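Local structure of ribokinase (Giardia lamblia, 6WHJ) at residues G13-V23 against G35-S46; S230-F238 against S245-Y253. The protein probably phosphorylates D-ribose at O-5 with ATP and magnesium, yielding D-ribose 5-phosphate for nucleotide synthesis or the pentose phosphate pathway. All coordinates share one frame; numbering follows the deposited sequence.

Interaction 1 (G13-V23 against G35-S46). With EDO (1,2-ethanediol), chain F.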
loop_
_atom_site.group_PDB
_atom_site.type_symbol
_atom_site.label_atom_id
_atom_site.label_comp_id
_atom_site.label_asym_id
_atom_site.label_seq_id
_atom_site.Cartn_x
_atom_site.Cartn_y
_atom_site.Cartn_z
ATOM N N GLY B 13 -10.035 20.214 -2.794
ATOM C CA GLY B 13 -10.014 18.795 -2.530
ATOM C C GLY B 13 -8.645 18.258 -2.177
ATOM O O GLY B 13 -7.754 18.988 -1.742
ATOM N N SER B 14 -8.483 16.964 -2.398
ATOM C CA SER B 14 -7.372 16.227 -1.818
ATOM C C SER B 14 -6.177 16.124 -2.756
ATOM O O SER B 14 -6.308 16.175 -3.986
ATOM C CB SER B 14 -7.831 14.826 -1.439
ATOM O OG SER B 14 -8.280 14.168 -2.608
ATOM N N TYR B 15 -5.003 15.967 -2.152
ATOM C CA TYR B 15 -3.834 15.438 -2.836
ATOM C C TYR B 15 -3.395 14.194 -2.079
ATOM O O TYR B 15 -3.204 14.238 -0.858
ATOM C CB TYR B 15 -2.663 16.430 -2.909
ATOM C CG TYR B 15 -1.418 15.725 -3.416
ATOM C CD1 TYR B 15 -1.255 15.480 -4.768
ATOM C CD2 TYR B 15 -0.464 15.215 -2.543
ATOM C CE1 TYR B 15 -0.164 14.795 -5.250
ATOM C CE2 TYR B 15 0.643 14.523 -3.017
ATOM C CZ TYR B 15 0.783 14.314 -4.378
ATOM O OH TYR B 15 1.872 13.633 -4.894
ATOM N N ASN B 16 -3.231 13.094 -2.808
ATOM C CA ASN B 16 -2.689 11.861 -2.265
ATOM C C ASN B 16 -1.497 11.434 -3.109
ATOM O O ASN B 16 -1.556 11.474 -4.342
ATOM C CB ASN B 16 -3.735 10.732 -2.262
ATOM C CG ASN B 16 -4.956 11.046 -1.408
ATOM O OD1 ASN B 16 -4.838 11.502 -0.276
ATOM N ND2 ASN B 16 -6.136 10.803 -1.958
ATOM N N ARG B 17 -0.417 11.035 -2.446
ATOM C CA ARG B 17 0.660 10.334 -3.130
ATOM C C ARG B 17 0.224 8.879 -3.288
ATOM O O ARG B 17 0.007 8.174 -2.294
ATOM C CB ARG B 17 1.969 10.445 -2.347
ATOM C CG ARG B 17 3.178 9.847 -3.055
ATOM C CD ARG B 17 3.306 10.432 -4.432
ATOM N NE ARG B 17 4.499 9.989 -5.149
ATOM C CZ ARG B 17 5.554 10.753 -5.424
ATOM N NH1 ARG B 17 5.583 12.030 -5.048
ATOM N NH2 ARG B 17 6.581 10.239 -6.093
ATOM N N ASP B 18 0.053 8.443 -4.531
ATOM C CA ASP B 18 -0.418 7.091 -4.812
ATOM C C ASP B 18 0.750 6.113 -4.707
ATOM O O ASP B 18 1.765 6.274 -5.392
ATOM C CB ASP B 18 -1.032 7.037 -6.209
ATOM C CG ASP B 18 -2.447 7.600 -6.271
ATOM O OD1 ASP B 18 -3.081 7.829 -5.219
ATOM O OD2 ASP B 18 -2.913 7.854 -7.403
ATOM N N LEU B 19 0.641 5.137 -3.811
ATOM C CA LEU B 19 1.631 4.065 -3.706
ATOM C C LEU B 19 0.985 2.777 -4.204
ATOM O O LEU B 19 0.096 2.224 -3.544
ATOM C CB LEU B 19 2.150 3.924 -2.281
ATOM C CG LEU B 19 2.611 5.229 -1.633
ATOM C CD1 LEU B 19 2.885 5.032 -0.146
ATOM C CD2 LEU B 19 3.838 5.710 -2.347
ATOM N N VAL B 20 1.460 2.286 -5.347
ATOM C CA VAL B 20 0.744 1.310 -6.159
ATOM C C VAL B 20 1.612 0.077 -6.348
ATOM O O VAL B 20 2.785 0.192 -6.719
ATOM C CB VAL B 20 0.350 1.903 -7.527
ATOM C CG1 VAL B 20 -0.360 0.865 -8.382
ATOM C CG2 VAL B 20 -0.549 3.104 -7.335
ATOM N N TRP B 21 1.036 -1.094 -6.099
ATOM C CA TRP B 21 1.683 -2.371 -6.371
ATOM C C TRP B 21 0.883 -3.126 -7.425
ATOM O O TRP B 21 -0.335 -3.289 -7.291
ATOM C CB TRP B 21 1.815 -3.219 -5.097
ATOM C CG TRP B 21 2.836 -2.710 -4.111
ATOM C CD1 TRP B 21 4.126 -3.135 -3.972
ATOM C CD2 TRP B 21 2.646 -1.680 -3.139
ATOM N NE1 TRP B 21 4.748 -2.439 -2.968
ATOM C CE2 TRP B 21 3.864 -1.537 -2.440
ATOM C CE3 TRP B 21 1.566 -0.861 -2.789
ATOM C CZ2 TRP B 21 4.034 -0.603 -1.422
ATOM C CZ3 TRP B 21 1.735 0.060 -1.769
ATOM C CH2 TRP B 21 2.959 0.180 -1.099
ATOM N N TYR B 22 1.572 -3.610 -8.451
ATOM C CA TYR B 22 0.952 -4.352 -9.539
ATOM C C TYR B 22 1.173 -5.834 -9.288
ATOM O O TYR B 22 2.318 -6.294 -9.215
ATOM C CB TYR B 22 1.516 -3.931 -10.900
ATOM C CG TYR B 22 1.140 -2.513 -11.254
ATOM C CD1 TYR B 22 1.893 -1.430 -10.801
ATOM C CD2 TYR B 22 0.002 -2.252 -12.009
ATOM C CE1 TYR B 22 1.528 -0.130 -11.108
ATOM C CE2 TYR B 22 -0.377 -0.959 -12.319
ATOM C CZ TYR B 22 0.381 0.100 -11.865
ATOM O OH TYR B 22 -0.015 1.386 -12.183
ATOM N N VAL B 23 0.075 -6.568 -9.134
ATOM C CA VAL B 23 0.098 -7.980 -8.777
ATOM C C VAL B 23 -0.683 -8.753 -9.827
ATOM O O VAL B 23 -1.480 -8.190 -10.582
ATOM C CB VAL B 23 -0.492 -8.221 -7.373
ATOM C CG1 VAL B 23 0.353 -7.534 -6.334
ATOM C CG2 VAL B 23 -1.917 -7.664 -7.308
ATOM N N GLY B 35 4.907 -8.316 -6.067
ATOM C CA GLY B 35 4.348 -7.382 -7.021
ATOM C C GLY B 35 5.383 -6.387 -7.511
ATOM O O GLY B 35 6.561 -6.444 -7.149
ATOM N N SER B 36 4.922 -5.468 -8.358
ATOM C CA SER B 36 5.743 -4.412 -8.937
ATOM C C SER B 36 5.218 -3.063 -8.451
ATOM O O SER B 36 4.009 -2.820 -8.492
ATOM C CB SER B 36 5.711 -4.522 -10.469
ATOM O OG SER B 36 6.408 -3.470 -11.094
ATOM N N PHE B 37 6.117 -2.180 -8.019
ATOM C CA PHE B 37 5.746 -0.946 -7.334
ATOM C C PHE B 37 5.953 0.290 -8.205
ATOM O O PHE B 37 6.935 0.384 -8.948
ATOM C CB PHE B 37 6.545 -0.791 -6.043
ATOM C CG PHE B 37 6.332 0.527 -5.343
ATOM C CD1 PHE B 37 5.170 0.774 -4.644
ATOM C CD2 PHE B 37 7.320 1.511 -5.365
ATOM C CE1 PHE B 37 4.984 1.981 -3.977
ATOM C CE2 PHE B 37 7.140 2.723 -4.712
ATOM C CZ PHE B 37 5.966 2.958 -4.015
ATOM N N ALA B 38 5.047 1.259 -8.064
ATOM C CA ALA B 38 5.168 2.557 -8.712
ATOM C C ALA B 38 4.544 3.635 -7.826
ATOM O O ALA B 38 3.515 3.411 -7.177
ATOM C CB ALA B 38 4.506 2.549 -10.091
ATOM N N SER B 39 5.178 4.801 -7.801
ATOM C CA SER B 39 4.729 5.938 -7.014
ATOM C C SER B 39 4.328 7.081 -7.937
ATOM O O SER B 39 5.046 7.399 -8.891
ATOM C CB SER B 39 5.842 6.386 -6.070
ATOM O OG SER B 39 5.510 7.609 -5.464
ATOM N N SER B 40 3.194 7.716 -7.645
ATOM C CA SER B 40 2.680 8.728 -8.562
ATOM C C SER B 40 1.736 9.683 -7.833
ATOM O O SER B 40 1.230 9.389 -6.746
ATOM C CB SER B 40 1.994 8.081 -9.766
ATOM O OG SER B 40 0.677 7.708 -9.442
ATOM N N HIS B 41 1.514 10.836 -8.461
ATOM C CA HIS B 41 0.602 11.849 -7.944
ATOM C C HIS B 41 -0.851 11.406 -8.064
ATOM O O HIS B 41 -1.276 10.874 -9.093
ATOM C CB HIS B 41 0.796 13.154 -8.716
ATOM C CG HIS B 41 2.133 13.785 -8.494
ATOM N ND1 HIS B 41 2.648 14.009 -7.233
ATOM C CD2 HIS B 41 3.080 14.200 -9.368
ATOM C CE1 HIS B 41 3.845 14.560 -7.341
ATOM N NE2 HIS B 41 4.133 14.680 -8.626
ATOM N N GLY B 42 -1.616 11.623 -7.012
ATOM C CA GLY B 42 -3.028 11.279 -7.005
ATOM C C GLY B 42 -3.832 12.274 -6.192
ATOM O O GLY B 42 -3.476 13.451 -6.083
ATOM N N GLY B 43 -4.926 11.795 -5.621
ATOM C CA GLY B 43 -5.899 12.650 -4.988
ATOM C C GLY B 43 -6.916 13.101 -6.012
ATOM O O GLY B 43 -6.550 13.642 -7.056
ATOM N N LYS B 44 -8.199 12.879 -5.744
ATOM C CA LYS B 44 -9.207 13.277 -6.717
ATOM C C LYS B 44 -9.239 14.792 -6.879
ATOM O O LYS B 44 -9.498 15.295 -7.979
ATOM C CB LYS B 44 -10.569 12.716 -6.318
ATOM C CG LYS B 44 -10.787 11.337 -6.859
ATOM C CD LYS B 44 -11.985 10.659 -6.228
ATOM C CE LYS B 44 -12.102 9.241 -6.737
ATOM N NZ LYS B 44 -11.784 9.243 -8.190
ATOM N N GLY B 45 -8.994 15.536 -5.801
ATOM C CA GLY B 45 -8.952 16.978 -5.933
ATOM C C GLY B 45 -7.829 17.422 -6.844
ATOM O O GLY B 45 -8.043 18.177 -7.795
ATOM N N SER B 46 -6.624 16.903 -6.608
ATOM C CA SER B 46 -5.476 17.353 -7.387
ATOM C C SER B 46 -5.510 16.822 -8.815
ATOM O O SER B 46 -5.072 17.510 -9.745
ATOM C CB SER B 46 -4.181 16.945 -6.692
ATOM O OG SER B 46 -3.066 17.361 -7.459
HETATM C C1 EDO F . -7.805 8.605 -5.851
HETATM O O1 EDO F . -8.477 8.064 -4.704
HETATM C C2 EDO F . -6.299 8.388 -5.725
HETATM O O2 EDO F . -5.906 8.699 -4.382
#
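Strands 16-22 and 32-42 form the antiparallel beta hairpin of the ribokinase lid, and facing pairs such as Trp21-Phe37 and Leu19-Ser39 touch along its length. Paired backbone bonds join Asp18 to Ser40, Val20 to Ala38 and Tyr22 to Ser36. Gly43, the N-cap, leads into helix 44-55, where Ser46 N donates to Ser14 O at 2.7 Å.

On the face with Arg17, Leu19 and Trp21, Phe37 crosses Trp21. Phe37 CD1 lies over one face of the indole, 3.5 Å from Trp21 CE2, with the six-membered rings inclined at 46°. Leu19 CB meets the edge of the Phe37 ring. Trp21 NE1 is hydrogen-bonded to Asn100 OD1 of the second subunit, so this face also serves the dimer.

Arg17 has CG anti to the backbone N (chi1 -175°) and its chain bends at chi2. This brings NE to 2.6 Å from Ser39 OG, which lies tilted from the guanidinium plane; NH2 adds a weak hydrogen bond to the same oxygen. Arg17 NH1 forms a salt bridge with Glu76. Nearby, Tyr15 OH and His41 ND1 share a hydrogen bond, their rings meeting rim to rim.

Asn16 and Asp18 point to the other face. An ethanediol, probably from the crystallisation liquor, sits there. Its O2 accepts from Asn16 ND2 at 3.2 Å and donates to Asp18 OD1 at 3.1 Å. Glu146 also binds the diol. Asn16, Asp18, Gly43 and Glu146 are predicted to bind substrate. The diol therefore probably imitates a sugar hydroxyl, with the amide as donor and the carboxylate as acceptor.

Interaction 2 (S230-F238 against S245-Y253)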
loop_
_atom_site.group_PDB
_atom_site.type_symbol
_atom_site.label_atom_id
_atom_site.label_comp_id
_atom_site.label_asym_id
_atom_site.label_seq_id
_atom_site.Cartn_x
_atom_site.Cartn_y
_atom_site.Cartn_z
ATOM N N SER B 230 -32.922 20.097 -2.350
ATOM C CA SER B 230 -31.934 21.058 -2.821
ATOM C C SER B 230 -32.622 22.165 -3.600
ATOM O O SER B 230 -33.287 21.886 -4.613
ATOM C CB SER B 230 -30.876 20.406 -3.707
ATOM O OG SER B 230 -30.144 21.422 -4.381
ATOM N N PRO B 231 -32.511 23.422 -3.158
ATOM C CA PRO B 231 -33.025 24.534 -3.972
ATOM C C PRO B 231 -32.148 24.870 -5.164
ATOM O O PRO B 231 -32.604 25.608 -6.045
ATOM C CB PRO B 231 -33.073 25.705 -2.979
ATOM C CG PRO B 231 -32.013 25.367 -1.965
ATOM C CD PRO B 231 -32.001 23.868 -1.848
ATOM N N SER B 232 -30.898 24.398 -5.202
ATOM C CA SER B 232 -29.975 24.787 -6.262
ATOM C C SER B 232 -29.774 23.747 -7.358
ATOM O O SER B 232 -29.378 24.129 -8.464
ATOM C CB SER B 232 -28.603 25.139 -5.673
ATOM O OG SER B 232 -28.059 24.050 -4.955
ATOM N N LEU B 233 -30.004 22.458 -7.093
ATOM C CA LEU B 233 -29.612 21.422 -8.053
ATOM C C LEU B 233 -30.363 21.574 -9.367
ATOM O O LEU B 233 -31.597 21.569 -9.397
ATOM C CB LEU B 233 -29.832 20.023 -7.476
ATOM C CG LEU B 233 -29.398 18.843 -8.367
ATOM C CD1 LEU B 233 -27.924 18.855 -8.708
ATOM C CD2 LEU B 233 -29.770 17.518 -7.722
ATOM N N LYS B 234 -29.608 21.670 -10.460
ATOM C CA LYS B 234 -30.173 21.899 -11.782
ATOM C C LYS B 234 -29.959 20.740 -12.741
ATOM O O LYS B 234 -30.796 20.520 -13.621
ATOM C CB LYS B 234 -29.571 23.168 -12.399
ATOM C CG LYS B 234 -29.948 24.436 -11.658
ATOM C CD LYS B 234 -28.947 25.551 -11.935
ATOM C CE LYS B 234 -29.193 26.726 -10.998
ATOM N NZ LYS B 234 -28.594 26.469 -9.656
ATOM N N PHE B 235 -28.849 20.014 -12.607
ATOM C CA PHE B 235 -28.530 18.908 -13.493
ATOM C C PHE B 235 -27.812 17.825 -12.711
ATOM O O PHE B 235 -26.981 18.120 -11.849
ATOM C CB PHE B 235 -27.651 19.354 -14.665
ATOM C CG PHE B 235 -28.310 20.348 -15.565
ATOM C CD1 PHE B 235 -28.038 21.701 -15.440
ATOM C CD2 PHE B 235 -29.212 19.930 -16.532
ATOM C CE1 PHE B 235 -28.643 22.613 -16.261
ATOM C CE2 PHE B 235 -29.825 20.841 -17.354
ATOM C CZ PHE B 235 -29.542 22.190 -17.220
ATOM N N VAL B 236 -28.123 16.578 -13.035
ATOM C CA VAL B 236 -27.350 15.427 -12.595
ATOM C C VAL B 236 -26.694 14.859 -13.838
ATOM O O VAL B 236 -27.385 14.490 -14.796
ATOM C CB VAL B 236 -28.227 14.371 -11.908
ATOM C CG1 VAL B 236 -27.378 13.181 -11.482
ATOM C CG2 VAL B 236 -28.958 14.974 -10.725
ATOM N N LEU B 237 -25.365 14.820 -13.840
ATOM C CA LEU B 237 -24.601 14.194 -14.915
ATOM C C LEU B 237 -24.221 12.803 -14.422
ATOM O O LEU B 237 -23.288 12.653 -13.630
ATOM C CB LEU B 237 -23.358 15.015 -15.238
ATOM C CG LEU B 237 -22.639 14.861 -16.585
ATOM C CD1 LEU B 237 -21.604 15.991 -16.736
ATOM C CD2 LEU B 237 -22.010 13.503 -16.788
ATOM N N PHE B 238 -24.918 11.781 -14.916
ATOM C CA PHE B 238 -24.588 10.400 -14.575
ATOM C C PHE B 238 -23.414 9.953 -15.429
ATOM O O PHE B 238 -23.462 10.056 -16.657
ATOM C CB PHE B 238 -25.767 9.467 -14.816
ATOM C CG PHE B 238 -26.899 9.643 -13.860
ATOM C CD1 PHE B 238 -26.895 8.991 -12.644
ATOM C CD2 PHE B 238 -27.994 10.433 -14.196
ATOM C CE1 PHE B 238 -27.952 9.141 -11.765
ATOM C CE2 PHE B 238 -29.049 10.584 -13.324
ATOM C CZ PHE B 238 -29.030 9.940 -12.103
ATOM N N SER B 245 -22.321 8.949 -20.785
ATOM C CA SER B 245 -22.870 9.714 -19.675
ATOM C C SER B 245 -24.316 10.084 -19.979
ATOM O O SER B 245 -24.833 9.849 -21.075
ATOM C CB SER B 245 -22.040 10.970 -19.368
ATOM O OG SER B 245 -21.577 11.588 -20.554
ATOM N N ARG B 246 -24.978 10.644 -18.974
ATOM C CA ARG B 246 -26.402 10.943 -19.062
ATOM C C ARG B 246 -26.667 12.196 -18.249
ATOM O O ARG B 246 -26.405 12.213 -17.042
ATOM C CB ARG B 246 -27.236 9.777 -18.539
ATOM C CG ARG B 246 -27.917 8.993 -19.622
ATOM C CD ARG B 246 -29.134 9.732 -20.100
ATOM N NE ARG B 246 -30.159 9.801 -19.065
ATOM C CZ ARG B 246 -31.240 9.027 -19.027
ATOM N NH1 ARG B 246 -31.436 8.114 -19.970
ATOM N NH2 ARG B 246 -32.131 9.169 -18.052
ATOM N N ILE B 247 -27.167 13.236 -18.906
ATOM C CA ILE B 247 -27.513 14.490 -18.248
ATOM C C ILE B 247 -29.023 14.521 -18.074
ATOM O O ILE B 247 -29.769 14.404 -19.052
ATOM C CB ILE B 247 -27.028 15.698 -19.060
ATOM C CG1 ILE B 247 -25.516 15.630 -19.243
ATOM C CG2 ILE B 247 -27.417 16.994 -18.367
ATOM C CD1 ILE B 247 -25.004 16.536 -20.319
ATOM N N VAL B 248 -29.476 14.689 -16.839
ATOM C CA VAL B 248 -30.894 14.804 -16.533
ATOM C C VAL B 248 -31.119 16.134 -15.843
ATOM O O VAL B 248 -30.425 16.456 -14.872
ATOM C CB VAL B 248 -31.399 13.644 -15.657
ATOM C CG1 VAL B 248 -32.900 13.756 -15.443
ATOM C CG2 VAL B 248 -31.054 12.307 -16.295
ATOM N N GLN B 249 -32.084 16.903 -16.346
ATOM C CA GLN B 249 -32.486 18.147 -15.706
ATOM C C GLN B 249 -33.421 17.847 -14.544
ATOM O O GLN B 249 -34.283 16.973 -14.646
ATOM C CB GLN B 249 -33.210 19.050 -16.701
ATOM C CG GLN B 249 -33.354 20.480 -16.223
ATOM C CD GLN B 249 -33.723 21.422 -17.341
ATOM O OE1 GLN B 249 -33.982 20.999 -18.465
ATOM N NE2 GLN B 249 -33.691 22.717 -17.055
ATOM N N THR B 250 -33.262 18.573 -13.441
ATOM C CA THR B 250 -34.215 18.434 -12.345
ATOM C C THR B 250 -35.573 19.037 -12.724
ATOM O O THR B 250 -35.688 19.852 -13.642
ATOM C CB THR B 250 -33.681 19.096 -11.073
ATOM O OG1 THR B 250 -33.454 20.490 -11.304
ATOM C CG2 THR B 250 -32.367 18.443 -10.628
ATOM N N LYS B 251 -36.618 18.567 -12.035
ATOM C CA LYS B 251 -38.000 19.051 -12.161
ATOM C C LYS B 251 -38.668 18.630 -13.467
ATOM O O LYS B 251 -39.787 18.110 -13.439
ATOM C CB LYS B 251 -38.096 20.582 -12.042
ATOM C CG LYS B 251 -37.389 21.209 -10.834
ATOM C CD LYS B 251 -37.828 20.604 -9.509
ATOM C CE LYS B 251 -36.946 21.112 -8.370
ATOM N NZ LYS B 251 -36.718 20.073 -7.322
ATOM N N SER B 252 -37.993 18.811 -14.604
ATOM C CA SER B 252 -38.564 18.460 -15.904
ATOM C C SER B 252 -38.110 17.109 -16.423
ATOM O O SER B 252 -38.832 16.488 -17.212
ATOM C CB SER B 252 -38.195 19.507 -16.961
ATOM O OG SER B 252 -36.803 19.465 -17.257
ATOM N N TYR B 253 -36.932 16.658 -15.998
ATOM C CA TYR B 253 -36.316 15.392 -16.411
ATOM C C TYR B 253 -36.004 15.340 -17.906
ATOM O O TYR B 253 -35.915 14.254 -18.484
ATOM C CB TYR B 253 -37.171 14.194 -15.973
ATOM C CG TYR B 253 -37.457 14.249 -14.486
ATOM C CD1 TYR B 253 -36.459 13.982 -13.561
ATOM C CD2 TYR B 253 -38.711 14.611 -14.012
ATOM C CE1 TYR B 253 -36.705 14.058 -12.211
ATOM C CE2 TYR B 253 -38.968 14.687 -12.653
ATOM C CZ TYR B 253 -37.959 14.412 -11.756
ATOM O OH TYR B 253 -38.209 14.496 -10.403
HETATM O O HOH W 1 -32.101 23.363 -14.577
#
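Phe235 and Gln249 face each other in the antiparallel hairpin of strands 235-239 and 245-249, near one edge of the large sheet of the PfkB fold. Two bonds between Val236 and Val248, each 2.9 Å, and two between Phe238 and Arg246 hold the strands in register.

The side chains of Phe235 and Gln249 run side by side in the same direction. Phe235 CE2 comes to 3.7 Å from Gln249 CG, and the ring and amide planes are 27° apart. Gln249 starts with CG trans to the main-chain N (chi1 -166°) and runs on extended, which carries the amide along the ring. Phe235 CD2 also meets Ile247 CG2 at 3.9 Å. Further along this face, Leu237 CG touches Ile247 CG1, and Leu237 CD2 reaches Ser245 CB. Helices 272-287 and 301-318 cover this side.

On the opposite face the Phe238 ring presents its edge to Val248 CG2 at 4.0 Å. Val236 CG1, from its own strand, lies over one face of that ring. Helix 216-228 packs here through Val223. The bent Arg246 side chain leads away to a salt bridge with Asp216.

Beyond the paired strands, Thr250 grips the other segment twice. Its N donates to Lys234 O at 3.1 Å, from above the carbonyl plane. Its chi1 of 60° turns OG1 to donate to Leu233 O at 2.9 Å and lays CG2 against Leu233 CG. A water bridges Gln249 NE2 and Lys234 O, accepting from the amide at 3.0 Å and donating to the carbonyl.

From the N terminus, strand 16-22 comes first and strand 32-42 returns beside it, so interaction 1 closes a loop of nine residues, 23-31. The chain then enters helix 44-55 and builds most of the large sheet. Much later, interaction 2 closes a tighter turn, with five residues, 240-244, between strands 235-239 and 245-249. The two follow in series, neither nested nor crossed. They lie on opposite sides of the chain's centre, with their own centres about 32 Å apart. Interaction 1 ties the four-stranded lid sheet to the predicted ribose site. Interaction 2 builds the far part of the nine-stranded sheet, next to predicted ATP-binding residues such as Leu240.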